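Serine/threonine-protein kinase Tel1 (Chaetomium thermophilum, PDB 6SKY) is an ATP-dependent serine/threonine protein kinase that probably senses DNA damage and activates checkpoint signalling. Local coordinates at residues 1699-1704 and 1723-1728; 1925-1930 and 2639-2644; 2103-2108 and 2158-2163; 2436-2441 and 2491-2496. All coordinates share one frame; numbering follows the deposited sequence.

Interaction 1 of 4, residues 1699-1704 and 1723-1728; sequences TIVSDA and PLLIAS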
loop_
_atom_site.group_PDB
_atom_site.type_symbol
_atom_site.label_atom_id
_atom_site.label_comp_id
_atom_site.label_asym_id
_atom_site.label_seq_id
_atom_site.Cartn_x
_atom_site.Cartn_y
_atom_site.Cartn_z
ATOM N N THR A 1699 -49.180 57.035 15.299
ATOM C CA THR A 1699 -49.204 57.652 13.975
ATOM C C THR A 1699 -49.472 56.622 12.886
ATOM O O THR A 1699 -50.354 56.812 12.041
ATOM C CB THR A 1699 -47.887 58.367 13.701
ATOM O OG1 THR A 1699 -47.681 59.377 14.689
ATOM C CG2 THR A 1699 -47.919 59.007 12.338
ATOM N N ILE A 1700 -48.720 55.520 12.894
ATOM C CA ILE A 1700 -48.838 54.525 11.832
ATOM C C ILE A 1700 -50.238 53.936 11.801
ATOM O O ILE A 1700 -50.888 53.899 10.752
ATOM C CB ILE A 1700 -47.777 53.427 12.000
ATOM C CG1 ILE A 1700 -46.393 53.967 11.676
ATOM C CG2 ILE A 1700 -48.096 52.250 11.120
ATOM C CD1 ILE A 1700 -45.296 53.033 12.059
ATOM N N VAL A 1701 -50.728 53.457 12.945
ATOM C CA VAL A 1701 -52.006 52.757 12.940
ATOM C C VAL A 1701 -53.146 53.714 12.626
ATOM O O VAL A 1701 -54.098 53.351 11.930
ATOM C CB VAL A 1701 -52.229 52.024 14.271
ATOM C CG1 VAL A 1701 -53.583 51.356 14.280
ATOM C CG2 VAL A 1701 -51.144 50.996 14.484
ATOM N N SER A 1702 -53.069 54.956 13.107
ATOM C CA SER A 1702 -54.132 55.904 12.802
ATOM C C SER A 1702 -54.153 56.239 11.317
ATOM O O SER A 1702 -55.217 56.228 10.685
ATOM C CB SER A 1702 -53.965 57.169 13.637
ATOM O OG SER A 1702 -53.042 58.051 13.031
ATOM N N ASP A 1703 -52.984 56.531 10.736
ATOM C CA ASP A 1703 -52.929 56.876 9.320
ATOM C C ASP A 1703 -53.190 55.681 8.418
ATOM O O ASP A 1703 -53.456 55.868 7.229
ATOM C CB ASP A 1703 -51.576 57.492 8.983
ATOM C CG ASP A 1703 -51.414 58.877 9.562
ATOM O OD1 ASP A 1703 -51.779 59.078 10.737
ATOM O OD2 ASP A 1703 -50.910 59.762 8.844
ATOM N N ALA A 1704 -53.104 54.466 8.944
ATOM C CA ALA A 1704 -53.526 53.299 8.186
ATOM C C ALA A 1704 -55.015 53.036 8.314
ATOM O O ALA A 1704 -55.626 52.512 7.379
ATOM C CB ALA A 1704 -52.748 52.063 8.639
ATOM N N PRO A 1723 -54.720 44.533 22.278
ATOM C CA PRO A 1723 -54.707 45.700 23.173
ATOM C C PRO A 1723 -53.823 46.831 22.681
ATOM O O PRO A 1723 -54.181 48.000 22.845
ATOM C CB PRO A 1723 -54.204 45.114 24.499
ATOM C CG PRO A 1723 -53.547 43.843 24.136
ATOM C CD PRO A 1723 -54.337 43.310 22.998
ATOM N N LEU A 1724 -52.677 46.520 22.078
ATOM C CA LEU A 1724 -51.834 47.568 21.519
ATOM C C LEU A 1724 -52.380 48.076 20.196
ATOM O O LEU A 1724 -52.137 49.229 19.829
ATOM C CB LEU A 1724 -50.405 47.055 21.346
ATOM C CG LEU A 1724 -49.361 48.036 20.819
ATOM C CD1 LEU A 1724 -49.350 49.299 21.636
ATOM C CD2 LEU A 1724 -47.995 47.396 20.828
ATOM N N LEU A 1725 -53.123 47.239 19.475
ATOM C CA LEU A 1725 -53.746 47.678 18.236
ATOM C C LEU A 1725 -54.924 48.604 18.487
ATOM O O LEU A 1725 -55.324 49.342 17.581
ATOM C CB LEU A 1725 -54.193 46.464 17.429
ATOM C CG LEU A 1725 -54.553 46.689 15.967
ATOM C CD1 LEU A 1725 -53.522 47.567 15.304
ATOM C CD2 LEU A 1725 -54.633 45.357 15.265
ATOM N N ILE A 1726 -55.486 48.582 19.691
ATOM C CA ILE A 1726 -56.585 49.478 20.020
ATOM C C ILE A 1726 -56.093 50.770 20.666
ATOM O O ILE A 1726 -56.668 51.836 20.429
ATOM C CB ILE A 1726 -57.592 48.756 20.926
ATOM C CG1 ILE A 1726 -58.156 47.532 20.210
ATOM C CG2 ILE A 1726 -58.714 49.684 21.326
ATOM C CD1 ILE A 1726 -59.132 46.746 21.036
ATOM N N ALA A 1727 -55.034 50.706 21.465
ATOM C CA ALA A 1727 -54.486 51.894 22.100
ATOM C C ALA A 1727 -53.666 52.752 21.150
ATOM O O ALA A 1727 -53.068 53.738 21.589
ATOM C CB ALA A 1727 -53.629 51.495 23.301
ATOM N N SER A 1728 -53.615 52.400 19.869
ATOM C CA SER A 1728 -52.856 53.142 18.876
ATOM C C SER A 1728 -53.758 53.891 17.910
ATOM O O SER A 1728 -53.267 54.481 16.946
ATOM C CB SER A 1728 -51.939 52.197 18.104
ATOM O OG SER A 1728 -51.227 51.359 18.987
#
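Val1701 meets Ser1728 and Leu1725 with three of its carbons: CB and CG2 rest on Ser1728, CG1 on Leu1725. Its CB lies over the C-terminal residue of 1723-1728, 3.8 Å from both Ser1728 CB and Ser1728 O. CG1 is anti to the backbone N (chi1 177°), which carries this branch to Leu1725, where it rests 3.9 Å from Leu1725 CD1. The other methyl, CG2, settles on the serine at 3.9 Å from Ser1728 CB. A beta-branched valine suits the spot because its branches start at CB, so that one lies on the serine and the other on the leucine without a long, flexible arm. Leu1725 starts beside the contact, and it is the end of the side chain that arrives: with CG anti to its N (chi1 -165°), CD1 comes in across the valine at about a right angle. Ser1728 offers its CB and carbonyl oxygen, not its hydroxyl. OG, beside the backbone N, lies close to Leu1724 O, a bond modelled too short to be trusted in detail, so the small residue may satisfy its polar end on its own backbone. The contact is van der Waals in character. Helix 1710-1719, between the two segments in sequence, lies against both: its Cys1716 touches Val1701 and Leu1725, as does Leu1720 in the loop after it. The contact thus joins helix 1687-1706 to the end of the short helix 1722-1726.

Interaction 2 of 4, residues 1925-1930 and 2639-2644; sequences DDPDAY and TRQRNL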
loop_
_atom_site.group_PDB
_atom_site.type_symbol
_atom_site.label_atom_id
_atom_site.label_comp_id
_atom_site.label_asym_id
_atom_site.label_seq_id
_atom_site.Cartn_x
_atom_site.Cartn_y
_atom_site.Cartn_z
ATOM N N ASP A 1925 -16.507 24.751 5.376
ATOM C CA ASP A 1925 -16.565 23.583 6.249
ATOM C C ASP A 1925 -17.176 22.402 5.498
ATOM O O ASP A 1925 -18.328 22.025 5.699
ATOM C CB ASP A 1925 -17.348 23.915 7.511
ATOM C CG ASP A 1925 -17.288 22.813 8.533
ATOM O OD1 ASP A 1925 -16.465 21.893 8.362
ATOM O OD2 ASP A 1925 -18.066 22.859 9.508
ATOM N N ASP A 1926 -16.368 21.798 4.632
ATOM C CA ASP A 1926 -16.752 20.585 3.951
ATOM C C ASP A 1926 -15.485 19.773 3.760
ATOM O O ASP A 1926 -14.428 20.352 3.483
ATOM C CB ASP A 1926 -17.412 20.847 2.596
ATOM C CG ASP A 1926 -18.358 19.736 2.189
ATOM O OD1 ASP A 1926 -19.266 19.419 2.982
ATOM O OD2 ASP A 1926 -18.205 19.180 1.085
ATOM N N PRO A 1927 -15.549 18.451 3.904
ATOM C CA PRO A 1927 -14.343 17.649 3.689
ATOM C C PRO A 1927 -13.862 17.636 2.246
ATOM O O PRO A 1927 -12.649 17.601 2.022
ATOM C CB PRO A 1927 -14.766 16.247 4.148
ATOM C CG PRO A 1927 -16.009 16.429 4.913
ATOM C CD PRO A 1927 -16.678 17.635 4.372
ATOM N N ASP A 1928 -14.759 17.677 1.260
ATOM C CA ASP A 1928 -14.395 17.356 -0.111
ATOM C C ASP A 1928 -14.356 18.538 -1.061
ATOM O O ASP A 1928 -13.874 18.378 -2.179
ATOM C CB ASP A 1928 -15.366 16.321 -0.687
ATOM C CG ASP A 1928 -15.504 15.102 0.184
ATOM O OD1 ASP A 1928 -14.519 14.724 0.843
ATOM O OD2 ASP A 1928 -16.605 14.519 0.210
ATOM N N ALA A 1929 -14.850 19.708 -0.668
ATOM C CA ALA A 1929 -15.010 20.791 -1.632
ATOM C C ALA A 1929 -13.668 21.299 -2.143
ATOM O O ALA A 1929 -13.528 21.608 -3.330
ATOM C CB ALA A 1929 -15.809 21.924 -1.006
ATOM N N TYR A 1930 -12.672 21.376 -1.260
ATOM C CA TYR A 1930 -11.356 21.888 -1.624
ATOM C C TYR A 1930 -10.777 21.194 -2.841
ATOM O O TYR A 1930 -10.064 21.819 -3.630
ATOM C CB TYR A 1930 -10.411 21.726 -0.441
ATOM C CG TYR A 1930 -8.991 22.139 -0.711
ATOM C CD1 TYR A 1930 -8.622 23.469 -0.690
ATOM C CD2 TYR A 1930 -8.012 21.195 -0.966
ATOM C CE1 TYR A 1930 -7.335 23.849 -0.928
ATOM C CE2 TYR A 1930 -6.721 21.568 -1.206
ATOM C CZ TYR A 1930 -6.387 22.895 -1.183
ATOM O OH TYR A 1930 -5.096 23.279 -1.420
ATOM N N THR A 2639 -17.754 6.271 4.316
ATOM C CA THR A 2639 -19.133 6.429 3.879
ATOM C C THR A 2639 -20.055 6.761 5.034
ATOM O O THR A 2639 -21.056 7.447 4.841
ATOM C CB THR A 2639 -19.614 5.165 3.186
ATOM O OG1 THR A 2639 -19.413 4.055 4.054
ATOM C CG2 THR A 2639 -18.849 4.942 1.931
ATOM N N ARG A 2640 -19.736 6.290 6.232
ATOM C CA ARG A 2640 -20.544 6.611 7.397
ATOM C C ARG A 2640 -20.305 8.034 7.865
ATOM O O ARG A 2640 -21.228 8.685 8.359
ATOM C CB ARG A 2640 -20.239 5.611 8.499
ATOM C CG ARG A 2640 -20.731 5.950 9.863
ATOM C CD ARG A 2640 -20.249 4.878 10.806
ATOM N NE ARG A 2640 -20.452 5.217 12.205
ATOM C CZ ARG A 2640 -20.180 4.397 13.212
ATOM N NH1 ARG A 2640 -20.390 4.783 14.461
ATOM N NH2 ARG A 2640 -19.704 3.186 12.967
ATOM N N GLN A 2641 -19.083 8.539 7.711
ATOM C CA GLN A 2641 -18.801 9.917 8.080
ATOM C C GLN A 2641 -19.610 10.900 7.248
ATOM O O GLN A 2641 -19.956 11.980 7.731
ATOM C CB GLN A 2641 -17.311 10.178 7.921
ATOM C CG GLN A 2641 -16.884 11.584 8.198
ATOM C CD GLN A 2641 -15.512 11.871 7.659
ATOM O OE1 GLN A 2641 -15.161 13.021 7.404
ATOM N NE2 GLN A 2641 -14.722 10.824 7.471
ATOM N N ARG A 2642 -19.932 10.542 6.011
ATOM C CA ARG A 2642 -20.673 11.387 5.089
ATOM C C ARG A 2642 -22.130 10.996 4.954
ATOM O O ARG A 2642 -22.834 11.580 4.133
ATOM C CB ARG A 2642 -20.019 11.350 3.716
ATOM C CG ARG A 2642 -18.676 11.977 3.702
ATOM C CD ARG A 2642 -17.873 11.537 2.528
ATOM N NE ARG A 2642 -16.613 12.259 2.475
ATOM C CZ ARG A 2642 -15.546 11.951 3.196
ATOM N NH1 ARG A 2642 -14.444 12.668 3.080
ATOM N NH2 ARG A 2642 -15.576 10.931 4.028
ATOM N N ASN A 2643 -22.596 10.024 5.731
ATOM C CA ASN A 2643 -23.973 9.541 5.664
ATOM C C ASN A 2643 -24.357 9.150 4.247
ATOM O O ASN A 2643 -25.462 9.427 3.786
ATOM C CB ASN A 2643 -24.954 10.571 6.212
ATOM C CG ASN A 2643 -24.529 11.129 7.537
ATOM O OD1 ASN A 2643 -24.574 12.334 7.756
ATOM N ND2 ASN A 2643 -24.100 10.257 8.431
ATOM N N LEU A 2644 -23.437 8.503 3.542
ATOM C CA LEU A 2644 -23.724 8.062 2.187
ATOM C C LEU A 2644 -24.674 6.881 2.238
ATOM O O LEU A 2644 -24.402 5.880 2.903
ATOM C CB LEU A 2644 -22.442 7.697 1.450
ATOM C CG LEU A 2644 -21.554 8.858 1.024
ATOM C CD1 LEU A 2644 -20.245 8.352 0.514
ATOM C CD2 LEU A 2644 -22.231 9.651 -0.036
#
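Arg2642 sets the edge of its guanidinium against the carboxylate of Asp1928 in a side-on salt bridge, with the two planes only 3° apart. NH1 donates to Asp1928 OD1 at 3.0 Å, and NE donates to Asp1928 OD2 at 3.2 Å; the N-H...O angles are 167° and 169°. Both oxygens use their syn lone pairs, so the two bonds run side by side and hold the groups flat. Arginine suits this place because its chain, extended from CG to NE, gives the reach required where the CA atoms of Pro1927 and Arg2642 are 9.0 Å apart. Pro1927 CB adds a van der Waals touch, approaching the guanidinium obliquely at 3.7 Å from Arg2642 NH1, while the proline CG approaches Gln2641 OE1 more loosely. Beyond this buried pair, Arg2642 NH2 forms a salt bridge with Glu2638 and Asp1928 OD1 another with Arg2819, so each charge has a second partner in a wider ionic network. A leucine in place of Arg2642 would probably leave Asp1928 with Arg2819 but without its flat two-bond clasp, and Glu2638 without this partner. In the arginine's own segment, helix 2637-2641 ends in a Schellman motif at Asn2643. The site joins a loop of the FAT region, between helices 1916-1923 and 1939-1948, to the kinase domain, where helix 2816-2828 supplies Cys2820 and Phe2823 and helix 2732-2755 supplies Arg2744 as flanking contacts.

Interaction 3 of 4, residues 2103-2108 and 2158-2163; sequences SELQCT and RLVQIR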
loop_
_atom_site.group_PDB
_atom_site.type_symbol
_atom_site.label_atom_id
_atom_site.label_comp_id
_atom_site.label_asym_id
_atom_site.label_seq_id
_atom_site.Cartn_x
_atom_site.Cartn_y
_atom_site.Cartn_z
ATOM N N SER A 2103 -17.521 4.046 43.679
ATOM C CA SER A 2103 -18.694 4.073 42.816
ATOM C C SER A 2103 -18.636 5.245 41.850
ATOM O O SER A 2103 -19.026 5.121 40.682
ATOM C CB SER A 2103 -19.958 4.136 43.664
ATOM O OG SER A 2103 -19.851 5.149 44.644
ATOM N N GLU A 2104 -18.127 6.385 42.309
ATOM C CA GLU A 2104 -18.000 7.535 41.426
ATOM C C GLU A 2104 -16.940 7.303 40.362
ATOM O O GLU A 2104 -17.091 7.759 39.221
ATOM C CB GLU A 2104 -17.682 8.773 42.251
ATOM C CG GLU A 2104 -18.399 8.783 43.576
ATOM C CD GLU A 2104 -18.790 10.168 44.009
ATOM O OE1 GLU A 2104 -18.438 11.131 43.300
ATOM O OE2 GLU A 2104 -19.456 10.295 45.057
ATOM N N LEU A 2105 -15.881 6.574 40.704
ATOM C CA LEU A 2105 -14.868 6.231 39.717
ATOM C C LEU A 2105 -15.445 5.337 38.629
ATOM O O LEU A 2105 -15.204 5.555 37.432
ATOM C CB LEU A 2105 -13.701 5.551 40.418
ATOM C CG LEU A 2105 -12.323 5.677 39.799
ATOM C CD1 LEU A 2105 -12.050 7.112 39.439
ATOM C CD2 LEU A 2105 -11.313 5.174 40.791
ATOM N N GLN A 2106 -16.225 4.332 39.023
ATOM C CA GLN A 2106 -16.834 3.466 38.025
ATOM C C GLN A 2106 -17.857 4.211 37.181
ATOM O O GLN A 2106 -17.999 3.927 35.985
ATOM C CB GLN A 2106 -17.474 2.261 38.697
ATOM C CG GLN A 2106 -16.556 1.550 39.665
ATOM C CD GLN A 2106 -15.234 1.158 39.045
ATOM O OE1 GLN A 2106 -15.173 0.768 37.880
ATOM N NE2 GLN A 2106 -14.162 1.261 39.822
ATOM N N CYS A 2107 -18.562 5.177 37.768
ATOM C CA CYS A 2107 -19.498 5.964 36.973
ATOM C C CYS A 2107 -18.768 6.841 35.964
ATOM O O CYS A 2107 -19.235 7.014 34.831
ATOM C CB CYS A 2107 -20.386 6.800 37.886
ATOM S SG CYS A 2107 -21.714 5.856 38.671
ATOM N N THR A 2108 -17.613 7.389 36.341
ATOM C CA THR A 2108 -16.820 8.156 35.384
ATOM C C THR A 2108 -16.340 7.279 34.232
ATOM O O THR A 2108 -16.366 7.693 33.065
ATOM C CB THR A 2108 -15.640 8.806 36.096
ATOM O OG1 THR A 2108 -16.045 9.200 37.410
ATOM C CG2 THR A 2108 -15.180 10.037 35.343
ATOM N N ARG A 2158 -4.281 3.590 39.017
ATOM C CA ARG A 2158 -3.570 2.927 37.934
ATOM C C ARG A 2158 -4.513 2.092 37.085
ATOM O O ARG A 2158 -4.440 2.117 35.851
ATOM C CB ARG A 2158 -2.465 2.057 38.507
ATOM C CG ARG A 2158 -1.380 1.774 37.537
ATOM C CD ARG A 2158 -0.730 3.054 37.126
ATOM N NE ARG A 2158 0.690 2.871 36.908
ATOM C CZ ARG A 2158 1.567 3.861 36.917
ATOM N NH1 ARG A 2158 2.848 3.606 36.712
ATOM N NH2 ARG A 2158 1.165 5.102 37.137
ATOM N N LEU A 2159 -5.404 1.343 37.727
ATOM C CA LEU A 2159 -6.333 0.507 36.986
ATOM C C LEU A 2159 -7.255 1.343 36.116
ATOM O O LEU A 2159 -7.546 0.974 34.971
ATOM C CB LEU A 2159 -7.132 -0.343 37.962
ATOM C CG LEU A 2159 -7.870 -1.522 37.361
ATOM C CD1 LEU A 2159 -6.911 -2.333 36.546
ATOM C CD2 LEU A 2159 -8.451 -2.347 38.469
ATOM N N VAL A 2160 -7.716 2.485 36.628
ATOM C CA VAL A 2160 -8.618 3.308 35.835
ATOM C C VAL A 2160 -7.871 3.967 34.684
ATOM O O VAL A 2160 -8.433 4.146 33.596
ATOM C CB VAL A 2160 -9.338 4.328 36.735
ATOM C CG1 VAL A 2160 -8.770 5.705 36.575
ATOM C CG2 VAL A 2160 -10.805 4.340 36.421
ATOM N N GLN A 2161 -6.591 4.290 34.874
ATOM C CA GLN A 2161 -5.800 4.817 33.769
ATOM C C GLN A 2161 -5.636 3.783 32.667
ATOM O O GLN A 2161 -5.762 4.098 31.478
ATOM C CB GLN A 2161 -4.438 5.262 34.275
ATOM C CG GLN A 2161 -3.531 5.769 33.203
ATOM C CD GLN A 2161 -2.122 5.908 33.677
ATOM O OE1 GLN A 2161 -1.789 5.502 34.778
ATOM N NE2 GLN A 2161 -1.278 6.480 32.849
ATOM N N ILE A 2162 -5.355 2.539 33.048
ATOM C CA ILE A 2162 -5.208 1.468 32.070
ATOM C C ILE A 2162 -6.496 1.281 31.284
ATOM O O ILE A 2162 -6.482 1.164 30.053
ATOM C CB ILE A 2162 -4.778 0.172 32.773
ATOM C CG1 ILE A 2162 -3.341 0.302 33.251
ATOM C CG2 ILE A 2162 -4.919 -1.007 31.856
ATOM C CD1 ILE A 2162 -2.927 -0.791 34.145
ATOM N N ARG A 2163 -7.629 1.247 31.980
ATOM C CA ARG A 2163 -8.900 1.052 31.292
ATOM C C ARG A 2163 -9.209 2.192 30.329
ATOM O O ARG A 2163 -9.684 1.956 29.209
ATOM C CB ARG A 2163 -10.018 0.895 32.306
ATOM C CG ARG A 2163 -9.889 -0.324 33.158
ATOM C CD ARG A 2163 -11.250 -0.867 33.452
ATOM N NE ARG A 2163 -11.214 -1.971 34.397
ATOM C CZ ARG A 2163 -11.442 -1.842 35.697
ATOM N NH1 ARG A 2163 -11.391 -2.905 36.487
ATOM N NH2 ARG A 2163 -11.721 -0.652 36.209
#
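One residue before Leu2105, which packs on Val2160, the carbonyl oxygen of Glu2104 is gripped twice by Thr2108. The threonine hydroxyl OG1 donates to Glu2104 O in a bond modelled short, a length that carries no significance at this resolution, and the helical bond from Thr2108 N arrives at 3.0 Å from the other face of the carbonyl plane. OG1 stands 28° out of that plane. Threonine can make this second bond inside a helix because its hydroxyl folds back one turn, giving it a partner within its own helix. Across the contact, Leu2105 swings its CG anti to the backbone N (chi1 -152°), bringing this branch point to 3.9 Å from Val2160 CG2; the two side chains meet at a slant. The leucine provides reach, and the compact valine provides a buried surface close to its helix. The edge of the contact is polar. Gln2106, bent at chi2, brings OE1 to 4.1 Å from Arg2163 NH2, with the amide and guanidinium planes 76° apart, while Leu2159 CG of the arginine's own helix lies against one guanidinium face, off its centre. Helix 2124-2143 adds to the apolar part with Trp2141 on Leu2105 and Leu2138 on Val2160. Chemically, then, helices 2102-2119 and 2154-2174 of the FAT domain cohere here through aliphatic packing, and the glutamine and arginine beside it probably contribute no more than a weak electrostatic attraction.

Interaction 4 of 4, residues 2436-2441 and 2491-2496; sequences SRLQDH and DKIAKA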
loop_
_atom_site.group_PDB
_atom_site.type_symbol
_atom_site.label_atom_id
_atom_site.label_comp_id
_atom_site.label_asym_id
_atom_site.label_seq_id
_atom_site.Cartn_x
_atom_site.Cartn_y
_atom_site.Cartn_z
ATOM N N SER A 2436 -41.962 -17.694 -0.712
ATOM C CA SER A 2436 -41.877 -18.125 -2.097
ATOM C C SER A 2436 -41.541 -19.597 -2.232
ATOM O O SER A 2436 -41.711 -20.158 -3.316
ATOM C CB SER A 2436 -40.831 -17.292 -2.835
ATOM O OG SER A 2436 -40.313 -17.987 -3.945
ATOM N N ARG A 2437 -41.066 -20.232 -1.166
ATOM C CA ARG A 2437 -40.708 -21.639 -1.175
ATOM C C ARG A 2437 -41.749 -22.508 -0.494
ATOM O O ARG A 2437 -41.512 -23.699 -0.296
ATOM C CB ARG A 2437 -39.354 -21.841 -0.503
ATOM C CG ARG A 2437 -38.226 -21.106 -1.160
ATOM C CD ARG A 2437 -37.855 -21.760 -2.462
ATOM N NE ARG A 2437 -37.576 -23.177 -2.277
ATOM C CZ ARG A 2437 -36.363 -23.709 -2.296
ATOM N NH1 ARG A 2437 -35.303 -22.948 -2.507
ATOM N NH2 ARG A 2437 -36.212 -25.009 -2.114
ATOM N N LEU A 2438 -42.887 -21.941 -0.122
ATOM C CA LEU A 2438 -43.918 -22.708 0.554
ATOM C C LEU A 2438 -44.564 -23.689 -0.404
ATOM O O LEU A 2438 -44.878 -23.347 -1.543
ATOM C CB LEU A 2438 -44.981 -21.782 1.127
ATOM C CG LEU A 2438 -44.580 -20.935 2.316
ATOM C CD1 LEU A 2438 -45.719 -20.050 2.713
ATOM C CD2 LEU A 2438 -44.202 -21.836 3.448
ATOM N N GLN A 2439 -44.756 -24.916 0.067
ATOM C CA GLN A 2439 -45.477 -25.939 -0.669
ATOM C C GLN A 2439 -46.060 -26.915 0.333
ATOM O O GLN A 2439 -45.634 -26.973 1.486
ATOM C CB GLN A 2439 -44.577 -26.660 -1.666
ATOM C CG GLN A 2439 -44.470 -25.950 -2.985
ATOM C CD GLN A 2439 -43.512 -26.614 -3.912
ATOM O OE1 GLN A 2439 -42.929 -27.641 -3.581
ATOM N NE2 GLN A 2439 -43.336 -26.038 -5.088
ATOM N N ASP A 2440 -47.049 -27.673 -0.104
ATOM C CA ASP A 2440 -47.667 -28.682 0.746
ATOM C C ASP A 2440 -47.186 -30.041 0.248
ATOM O O ASP A 2440 -47.788 -30.647 -0.638
ATOM C CB ASP A 2440 -49.178 -28.567 0.737
ATOM C CG ASP A 2440 -49.726 -28.343 -0.638
ATOM O OD1 ASP A 2440 -48.976 -27.837 -1.494
ATOM O OD2 ASP A 2440 -50.907 -28.668 -0.867
ATOM N N HIS A 2441 -46.083 -30.509 0.826
ATOM C CA HIS A 2441 -45.451 -31.738 0.394
ATOM C C HIS A 2441 -45.240 -32.753 1.502
ATOM O O HIS A 2441 -44.829 -33.878 1.202
ATOM C CB HIS A 2441 -44.097 -31.440 -0.261
ATOM C CG HIS A 2441 -44.206 -30.990 -1.681
ATOM N ND1 HIS A 2441 -45.410 -30.919 -2.345
ATOM C CD2 HIS A 2441 -43.264 -30.594 -2.566
ATOM C CE1 HIS A 2441 -45.205 -30.498 -3.578
ATOM N NE2 HIS A 2441 -43.912 -30.292 -3.739
ATOM N N ASP A 2491 -52.692 -20.859 1.906
ATOM C CA ASP A 2491 -54.075 -20.879 2.367
ATOM C C ASP A 2491 -54.204 -21.601 3.700
ATOM O O ASP A 2491 -54.967 -21.170 4.571
ATOM C CB ASP A 2491 -54.962 -21.535 1.318
ATOM C CG ASP A 2491 -56.185 -20.713 0.998
ATOM O OD1 ASP A 2491 -56.461 -19.747 1.735
ATOM O OD2 ASP A 2491 -56.867 -21.027 0.001
ATOM N N LYS A 2492 -53.473 -22.701 3.880
ATOM C CA LYS A 2492 -53.500 -23.381 5.175
ATOM C C LYS A 2492 -52.936 -22.494 6.276
ATOM O O LYS A 2492 -53.486 -22.443 7.384
ATOM C CB LYS A 2492 -52.725 -24.692 5.106
ATOM C CG LYS A 2492 -53.285 -25.675 4.109
ATOM C CD LYS A 2492 -52.383 -26.871 3.952
ATOM C CE LYS A 2492 -52.712 -27.623 2.681
ATOM N NZ LYS A 2492 -51.862 -28.829 2.516
ATOM N N ILE A 2493 -51.843 -21.782 5.993
ATOM C CA ILE A 2493 -51.278 -20.880 6.997
ATOM C C ILE A 2493 -52.254 -19.758 7.322
ATOM O O ILE A 2493 -52.354 -19.324 8.471
ATOM C CB ILE A 2493 -49.921 -20.323 6.539
ATOM C CG1 ILE A 2493 -48.879 -21.423 6.481
ATOM C CG2 ILE A 2493 -49.432 -19.256 7.489
ATOM C CD1 ILE A 2493 -47.521 -20.908 6.159
ATOM N N ALA A 2494 -52.991 -19.267 6.323
ATOM C CA ALA A 2494 -53.968 -18.213 6.581
ATOM C C ALA A 2494 -55.113 -18.716 7.449
ATOM O O ALA A 2494 -55.557 -18.024 8.376
ATOM C CB ALA A 2494 -54.500 -17.663 5.265
ATOM N N LYS A 2495 -55.615 -19.916 7.150
ATOM C CA LYS A 2495 -56.652 -20.508 7.984
ATOM C C LYS A 2495 -56.169 -20.684 9.413
ATOM O O LYS A 2495 -56.937 -20.499 10.361
ATOM C CB LYS A 2495 -57.090 -21.850 7.411
ATOM C CG LYS A 2495 -57.742 -21.775 6.055
ATOM C CD LYS A 2495 -57.735 -23.142 5.395
ATOM C CE LYS A 2495 -58.115 -23.058 3.930
ATOM N NZ LYS A 2495 -57.702 -24.276 3.186
ATOM N N ALA A 2496 -54.899 -21.049 9.589
ATOM C CA ALA A 2496 -54.380 -21.215 10.942
ATOM C C ALA A 2496 -54.180 -19.878 11.636
ATOM O O ALA A 2496 -54.346 -19.783 12.854
ATOM C CB ALA A 2496 -53.073 -21.998 10.910
#
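Lys2492 reaches from its helix to Asp2440, and Ile2493, the next residue, turns to Leu2438, so neighbouring positions serve a charged and an apolar contact in turn. The lysine has CG anti to its carbonyl carbon (chi1 -61°) and is extended beyond it, a long arm that comes in across the aspartate at about a right angle. Its NZ stands 3.5 Å from Asp2440 OD2, a long salt bridge at the exposed side. The nearest approach of NZ is to Asp2440 CB, at 3.2 Å, which places the ammonium beside the stem of the carboxylate rather than squarely in front of its oxygens. Asp2440 holds CG between its backbone N and carbonyl carbon (chi1 43°), and the same OD2 has its stronger partner in Arg2488, one turn earlier on the lysine's helix. An acidic residue is apt here because two basic groups of that helix converge on it. Ile2493 follows, buried, with CG1 anti to the carbonyl carbon; its CD1 meets Leu2438 CD1 tip to tip at 4.0 Å. The aliphatic chains of both residues span backbones whose CA atoms, at Leu2438 and Ile2493, are 10.0 Å apart. Ile2450 of helix 2444-2459 touches both, and Val2453 supports the isoleucine. An apolar pair and, beside it, a charged one thus join a loop of the FAT region to helix 2483-2497 in a helical part of the PIKK fold, consistent with the protein's alpha-solenoid character.

In the fold
The four contacts lie apart from one another and away from the bound nucleotide analogue and magnesium ion, so their part is probably architectural. The centre of interaction 2 lies about 11 Å from the centre of the chain, and this contact joins the FAT region to the kinase domain. Interactions 3 and 4 fall within the long, mostly helical excursion between its two segments; their centres are about 35 and 49 Å from that of interaction 2, and about 57 Å from each other. Interaction 1 precedes them all in the chain, its centre about 53 Å from that of interaction 2 and about 76 Å from that of interaction 4. Interactions 1, 3 and 4 join segments 19 to 50 residues apart, against 709 for interaction 2.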